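Local coordinates for protein carboxypeptidase 1 (Deinococcus radiodurans str. R1, PDB 5GIV) that probably removes amino acids one after another from the C-terminal end of peptides, as a zinc-dependent metallocarboxypeptidase of the M32 family with broad specificity, at residues Ala181-Leu186 with Asp353-Asn358; Gly194-Asp199 with Val340-Arg345. All coordinates share one frame; numbering follows the deposited sequence.

Contact 1: residues Ala181-Leu186 with Asp353-Asn358; sequences AALVPL and DELTYN
Leu183, on helix 169-193, reaches across to the turn that leads into helix 357-372. Its CB lies 3.8 Å from the carbonyl O of Leu355, the residue whose CA is nearest to its own. With chi1 at -67°, CG stands beside the backbone N and anti to the carbonyl carbon, and from there the two methyls part. CD1 goes to the amide of Asn358, 3.4 Å from ND2, the side chains meeting at a slant, and also lies 4.0 Å from the carbonyl O of Leu355; CD2 turns toward Leu355 and stays 4.4 Å from its CD2.

One turn further along, Leu186 takes a different rotamer, CG anti to its backbone N (chi1 178°). This brings its end toward Leu355, which it crosses at about a right angle: CD2 of Leu186 sits 4.0 Å from CD2 of Leu355, and CG of Leu186 packs against the CD1 branch. Val190 and Ala187, on the same helix, also touch Leu355.

The amide of Asn358 is polar and buried, yet well supplied: ND2 is hydrogen-bonded to the OH of Tyr489, while OD1 receives Asn426 and is hydrogen-bonded to Thr423. The methyl of Leu183 thus meets an amide whose polar atoms have other partners.

Behind Leu355 the turn is shaped by Asp353. Its OD1 takes the backbone N of Leu355 at 2.6 Å, the bond that defines an Asx turn, and the N of Thr356 as well, at 2.9 Å from above the carboxylate plane. The side chain of Asn358 lies about 12 Å from the zinc ion. This is leucine packing of helix 169-193 against an Asx turn just ahead of helix 357-372, near the HExxH zinc site.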
loop_
_atom_site.group_PDB
_atom_site.type_symbol
_atom_site.label_atom_id
_atom_site.label_comp_id
_atom_site.label_asym_id
_atom_site.label_seq_id
_atom_site.Cartn_x
_atom_site.Cartn_y
_atom_site.Cartn_z
ATOM N N ALA A 181 1.778 40.799 -18.555
ATOM C CA ALA A 181 2.444 42.050 -18.923
ATOM C C ALA A 181 3.911 42.055 -18.519
ATOM O O ALA A 181 4.749 42.612 -19.234
ATOM C CB ALA A 181 1.726 43.244 -18.289
ATOM N N ALA A 182 4.246 41.441 -17.387
ATOM C CA ALA A 182 5.631 41.442 -16.925
ATOM C C ALA A 182 6.426 40.244 -17.443
ATOM O O ALA A 182 7.607 40.390 -17.788
ATOM C CB ALA A 182 5.680 41.481 -15.392
ATOM N N LEU A 183 5.816 39.054 -17.499
ATOM C CA LEU A 183 6.611 37.856 -17.766
ATOM C C LEU A 183 6.857 37.616 -19.254
ATOM O O LEU A 183 7.944 37.143 -19.615
ATOM C CB LEU A 183 5.966 36.626 -17.116
ATOM C CG LEU A 183 5.994 36.688 -15.582
ATOM C CD1 LEU A 183 5.450 35.412 -14.949
ATOM C CD2 LEU A 183 7.398 37.024 -15.053
ATOM N N VAL A 184 5.901 37.948 -20.130
ATOM C CA VAL A 184 6.116 37.762 -21.570
ATOM C C VAL A 184 7.354 38.501 -22.058
ATOM O O VAL A 184 8.194 37.881 -22.732
ATOM C CB VAL A 184 4.861 38.172 -22.357
ATOM C CG1 VAL A 184 5.153 38.153 -23.851
ATOM C CG2 VAL A 184 3.688 37.249 -22.045
ATOM N N PRO A 185 7.518 39.799 -21.806
ATOM C CA PRO A 185 8.743 40.472 -22.268
ATOM C C PRO A 185 9.997 39.911 -21.626
ATOM O O PRO A 185 11.025 39.767 -22.295
ATOM C CB PRO A 185 8.504 41.939 -21.885
ATOM C CG PRO A 185 7.003 42.040 -21.640
ATOM C CD PRO A 185 6.582 40.716 -21.137
ATOM N N LEU A 186 9.953 39.606 -20.331
ATOM C CA LEU A 186 11.127 39.045 -19.672
ATOM C C LEU A 186 11.473 37.673 -20.252
ATOM O O LEU A 186 12.650 37.349 -20.445
ATOM C CB LEU A 186 10.882 38.951 -18.165
ATOM C CG LEU A 186 12.001 38.337 -17.321
ATOM C CD1 LEU A 186 13.266 39.168 -17.467
ATOM C CD2 LEU A 186 11.593 38.239 -15.867
ATOM N N ASP A 353 9.198 26.195 -17.757
ATOM C CA ASP A 353 10.141 26.926 -16.919
ATOM C C ASP A 353 9.433 27.984 -16.067
ATOM O O ASP A 353 8.232 28.244 -16.196
ATOM C CB ASP A 353 11.188 27.594 -17.794
ATOM C CG ASP A 353 10.568 28.595 -18.744
ATOM O OD1 ASP A 353 10.286 29.728 -18.311
ATOM O OD2 ASP A 353 10.330 28.239 -19.915
ATOM N N GLU A 354 10.224 28.645 -15.219
ATOM C CA GLU A 354 9.674 29.626 -14.291
ATOM C C GLU A 354 9.021 30.799 -15.010
ATOM O O GLU A 354 8.125 31.444 -14.451
ATOM C CB GLU A 354 10.775 30.153 -13.374
ATOM C CG GLU A 354 11.151 29.234 -12.229
ATOM C CD GLU A 354 12.075 29.916 -11.237
ATOM O OE1 GLU A 354 13.212 30.256 -11.629
ATOM O OE2 GLU A 354 11.649 30.127 -10.077
ATOM N N LEU A 355 9.468 31.115 -16.224
ATOM C CA LEU A 355 9.006 32.338 -16.862
ATOM C C LEU A 355 7.783 32.132 -17.747
ATOM O O LEU A 355 6.915 33.009 -17.809
ATOM C CB LEU A 355 10.140 32.972 -17.675
ATOM C CG LEU A 355 11.321 33.510 -16.868
ATOM C CD1 LEU A 355 12.252 34.287 -17.769
ATOM C CD2 LEU A 355 10.823 34.367 -15.699
ATOM N N THR A 356 7.704 31.016 -18.463
ATOM C CA THR A 356 6.600 30.777 -19.381
ATOM C C THR A 356 5.483 29.932 -18.780
ATOM O O THR A 356 4.431 29.794 -19.413
ATOM C CB THR A 356 7.111 30.113 -20.666
ATOM O OG1 THR A 356 7.591 28.797 -20.366
ATOM C CG2 THR A 356 8.244 30.944 -21.283
ATOM N N TYR A 357 5.661 29.405 -17.566
ATOM C CA TYR A 357 4.694 28.459 -17.016
ATOM C C TYR A 357 3.284 29.036 -17.009
ATOM O O TYR A 357 2.327 28.374 -17.429
ATOM C CB TYR A 357 5.094 28.043 -15.597
ATOM C CG TYR A 357 4.131 27.030 -14.994
ATOM C CD1 TYR A 357 2.991 27.437 -14.302
ATOM C CD2 TYR A 357 4.348 25.669 -15.146
ATOM C CE1 TYR A 357 2.115 26.512 -13.763
ATOM C CE2 TYR A 357 3.474 24.738 -14.613
ATOM C CZ TYR A 357 2.362 25.165 -13.929
ATOM O OH TYR A 357 1.513 24.232 -13.402
ATOM N N ASN A 358 3.133 30.264 -16.525
ATOM C CA ASN A 358 1.793 30.794 -16.308
ATOM C C ASN A 358 1.013 30.944 -17.606
ATOM O O ASN A 358 -0.223 30.901 -17.583
ATOM C CB ASN A 358 1.894 32.122 -15.557
ATOM C CG ASN A 358 2.554 31.958 -14.200
ATOM O OD1 ASN A 358 2.217 31.056 -13.443
ATOM N ND2 ASN A 358 3.513 32.814 -13.897
#

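Contact 2: residues Gly194-Asp199 with Val340-Arg345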
loop_
_atom_site.group_PDB
_atom_site.type_symbol
_atom_site.label_atom_id
_atom_site.label_comp_id
_atom_site.label_asym_id
_atom_site.label_seq_id
_atom_site.Cartn_x
_atom_site.Cartn_y
_atom_site.Cartn_z
ATOM N N GLY A 194 19.775 33.717 -25.310
ATOM C CA GLY A 194 20.523 32.487 -25.488
ATOM C C GLY A 194 20.696 31.728 -24.177
ATOM O O GLY A 194 20.696 32.308 -23.082
ATOM N N ALA A 195 20.875 30.343 -24.296
ATOM C CA ALA A 195 20.814 29.458 -23.134
ATOM C C ALA A 195 22.197 29.100 -22.598
ATOM O O ALA A 195 23.174 29.032 -23.347
ATOM C CB ALA A 195 20.071 28.163 -23.483
ATOM N N PRO A 196 22.288 28.796 -21.311
ATOM C CA PRO A 196 23.549 28.300 -20.761
ATOM C C PRO A 196 23.824 26.895 -21.273
ATOM O O PRO A 196 22.960 26.235 -21.851
ATOM C CB PRO A 196 23.303 28.306 -19.254
ATOM C CG PRO A 196 21.805 28.079 -19.139
ATOM C CD PRO A 196 21.203 28.803 -20.315
ATOM N N ARG A 197 25.038 26.420 -21.021
ATOM C CA ARG A 197 25.377 25.066 -21.426
ATOM C C ARG A 197 24.515 24.070 -20.661
ATOM O O ARG A 197 24.286 24.223 -19.462
ATOM C CB ARG A 197 26.863 24.793 -21.182
ATOM C CG ARG A 197 27.285 23.388 -21.586
ATOM C CD ARG A 197 28.714 23.048 -21.193
ATOM N NE ARG A 197 29.002 21.654 -21.497
ATOM C CZ ARG A 197 29.963 20.938 -20.926
ATOM N NH1 ARG A 197 30.761 21.488 -20.010
ATOM N NH2 ARG A 197 30.121 19.664 -21.265
ATOM N N THR A 198 24.014 23.055 -21.363
ATOM C CA THR A 198 23.184 22.032 -20.737
ATOM C C THR A 198 23.557 20.604 -21.117
ATOM O O THR A 198 23.033 19.672 -20.496
ATOM C CB THR A 198 21.691 22.243 -21.075
ATOM O OG1 THR A 198 21.513 22.191 -22.494
ATOM C CG2 THR A 198 21.167 23.580 -20.548
ATOM N N ASP A 199 24.454 20.398 -22.085
ATOM C CA ASP A 199 24.668 19.056 -22.628
ATOM C C ASP A 199 25.146 18.062 -21.576
ATOM O O ASP A 199 24.903 16.860 -21.713
ATOM C CB ASP A 199 25.682 19.108 -23.771
ATOM C CG ASP A 199 27.063 19.555 -23.297
ATOM O OD1 ASP A 199 27.803 18.717 -22.741
ATOM O OD2 ASP A 199 27.404 20.744 -23.476
ATOM N N VAL A 340 19.869 24.599 -14.515
ATOM C CA VAL A 340 18.554 24.296 -13.962
ATOM C C VAL A 340 17.591 25.461 -14.125
ATOM O O VAL A 340 16.469 25.400 -13.606
ATOM C CB VAL A 340 18.617 23.887 -12.471
ATOM C CG1 VAL A 340 19.664 22.789 -12.236
ATOM C CG2 VAL A 340 18.826 25.092 -11.566
ATOM N N ASN A 341 18.019 26.551 -14.755
ATOM C CA ASN A 341 17.216 27.754 -14.921
ATOM C C ASN A 341 17.133 28.174 -16.381
ATOM O O ASN A 341 17.139 29.365 -16.700
ATOM C CB ASN A 341 17.761 28.907 -14.079
ATOM C CG ASN A 341 17.599 28.675 -12.591
ATOM O OD1 ASN A 341 16.479 28.629 -12.080
ATOM N ND2 ASN A 341 18.719 28.562 -11.879
ATOM N N THR A 342 17.060 27.215 -17.298
ATOM C CA THR A 342 16.822 27.567 -18.688
ATOM C C THR A 342 15.354 27.911 -18.913
ATOM O O THR A 342 14.475 27.538 -18.135
ATOM C CB THR A 342 17.231 26.431 -19.620
ATOM O OG1 THR A 342 16.233 25.403 -19.578
ATOM C CG2 THR A 342 18.620 25.886 -19.289
ATOM N N VAL A 343 15.093 28.612 -20.015
ATOM C CA VAL A 343 13.754 29.078 -20.363
ATOM C C VAL A 343 13.519 28.811 -21.842
ATOM O O VAL A 343 14.445 28.912 -22.648
ATOM C CB VAL A 343 13.578 30.587 -20.069
ATOM C CG1 VAL A 343 12.235 31.081 -20.607
ATOM C CG2 VAL A 343 13.715 30.882 -18.586
ATOM N N SER A 344 12.286 28.455 -22.200
ATOM C CA SER A 344 11.915 28.350 -23.609
ATOM C C SER A 344 10.412 28.144 -23.715
ATOM O O SER A 344 9.787 27.578 -22.816
ATOM C CB SER A 344 12.649 27.203 -24.310
ATOM O OG SER A 344 12.186 25.958 -23.835
ATOM N N ARG A 345 9.850 28.583 -24.837
ATOM C CA ARG A 345 8.456 28.294 -25.138
ATOM C C ARG A 345 8.328 26.814 -25.452
ATOM O O ARG A 345 8.958 26.320 -26.391
ATOM C CB ARG A 345 7.982 29.121 -26.324
ATOM C CG ARG A 345 8.361 30.568 -26.228
ATOM C CD ARG A 345 8.089 31.290 -27.532
ATOM N NE ARG A 345 8.652 32.632 -27.464
ATOM C CZ ARG A 345 9.692 33.045 -28.180
ATOM N NH1 ARG A 345 10.273 32.232 -29.059
ATOM N NH2 ARG A 345 10.139 34.285 -28.023
#
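Two irregular loops of this largely helical metallopeptidase meet here near the surface: residues 194-199, which follow helix 169-193, and residues 340-345, which follow helix 333-339. Gly194 ends the first helix with a positive phi, and residues 195-197 then run extended.

The junction is made of methyl and methylene groups, and CG2 of Thr342 is at its middle. It meets CG2 of Thr198 tip to tip at 3.7 Å, and on the proline ring it lies 3.9 Å from CG of Pro196, with CD of the same ring almost as near. In both threonines CG2 is anti to the carbonyl carbon, which turns the two methyls toward each other.

Beyond this patch, Arg197 starts its side chain away from the other loop and holds Asp199 side-on in a salt bridge: NE reaches OD2 at 2.7 Å, nearly straight at 169°, and NH2 reaches the syn lone pair of Asp199 OD1 at 2.9 Å. Both oxygens lie near the guanidinium plane, though NE meets OD2 from outside the carboxylate plane.

Around the junction, Tyr501 of helix 487-501 touches Pro196, and Tyr497 and Leu500 of that helix touch Asn341. Val343 packs on Val190 and Ile191 of helix 169-193, and Arg345 makes a salt bridge with Asp188 there. The two loops thus lie beside the ends of helices 169-193 and 487-501.

Overall arrangement
Followed from the N terminus, the chain runs through seven helices before helix 169-193, which supplies residues 181-186, the early half of contact 1. Just past its end, residues 194-199 begin contact 2. The chain then passes through helix 207-221, the small sheet and the zinc-binding helices 257-275 and 292-306 before residues 340-345 close contact 2; residues 353-358 close contact 1 soon after. Contact 2 is therefore nested within the loop of contact 1. Their centres are about 15 Å apart, and the later segments meet directly: OD2 of Asp353 lies 3.0 Å from the N of Ser344, a probable hydrogen bond. Together they tie helix 169-193 and its following loop to the approach to helix 357-372.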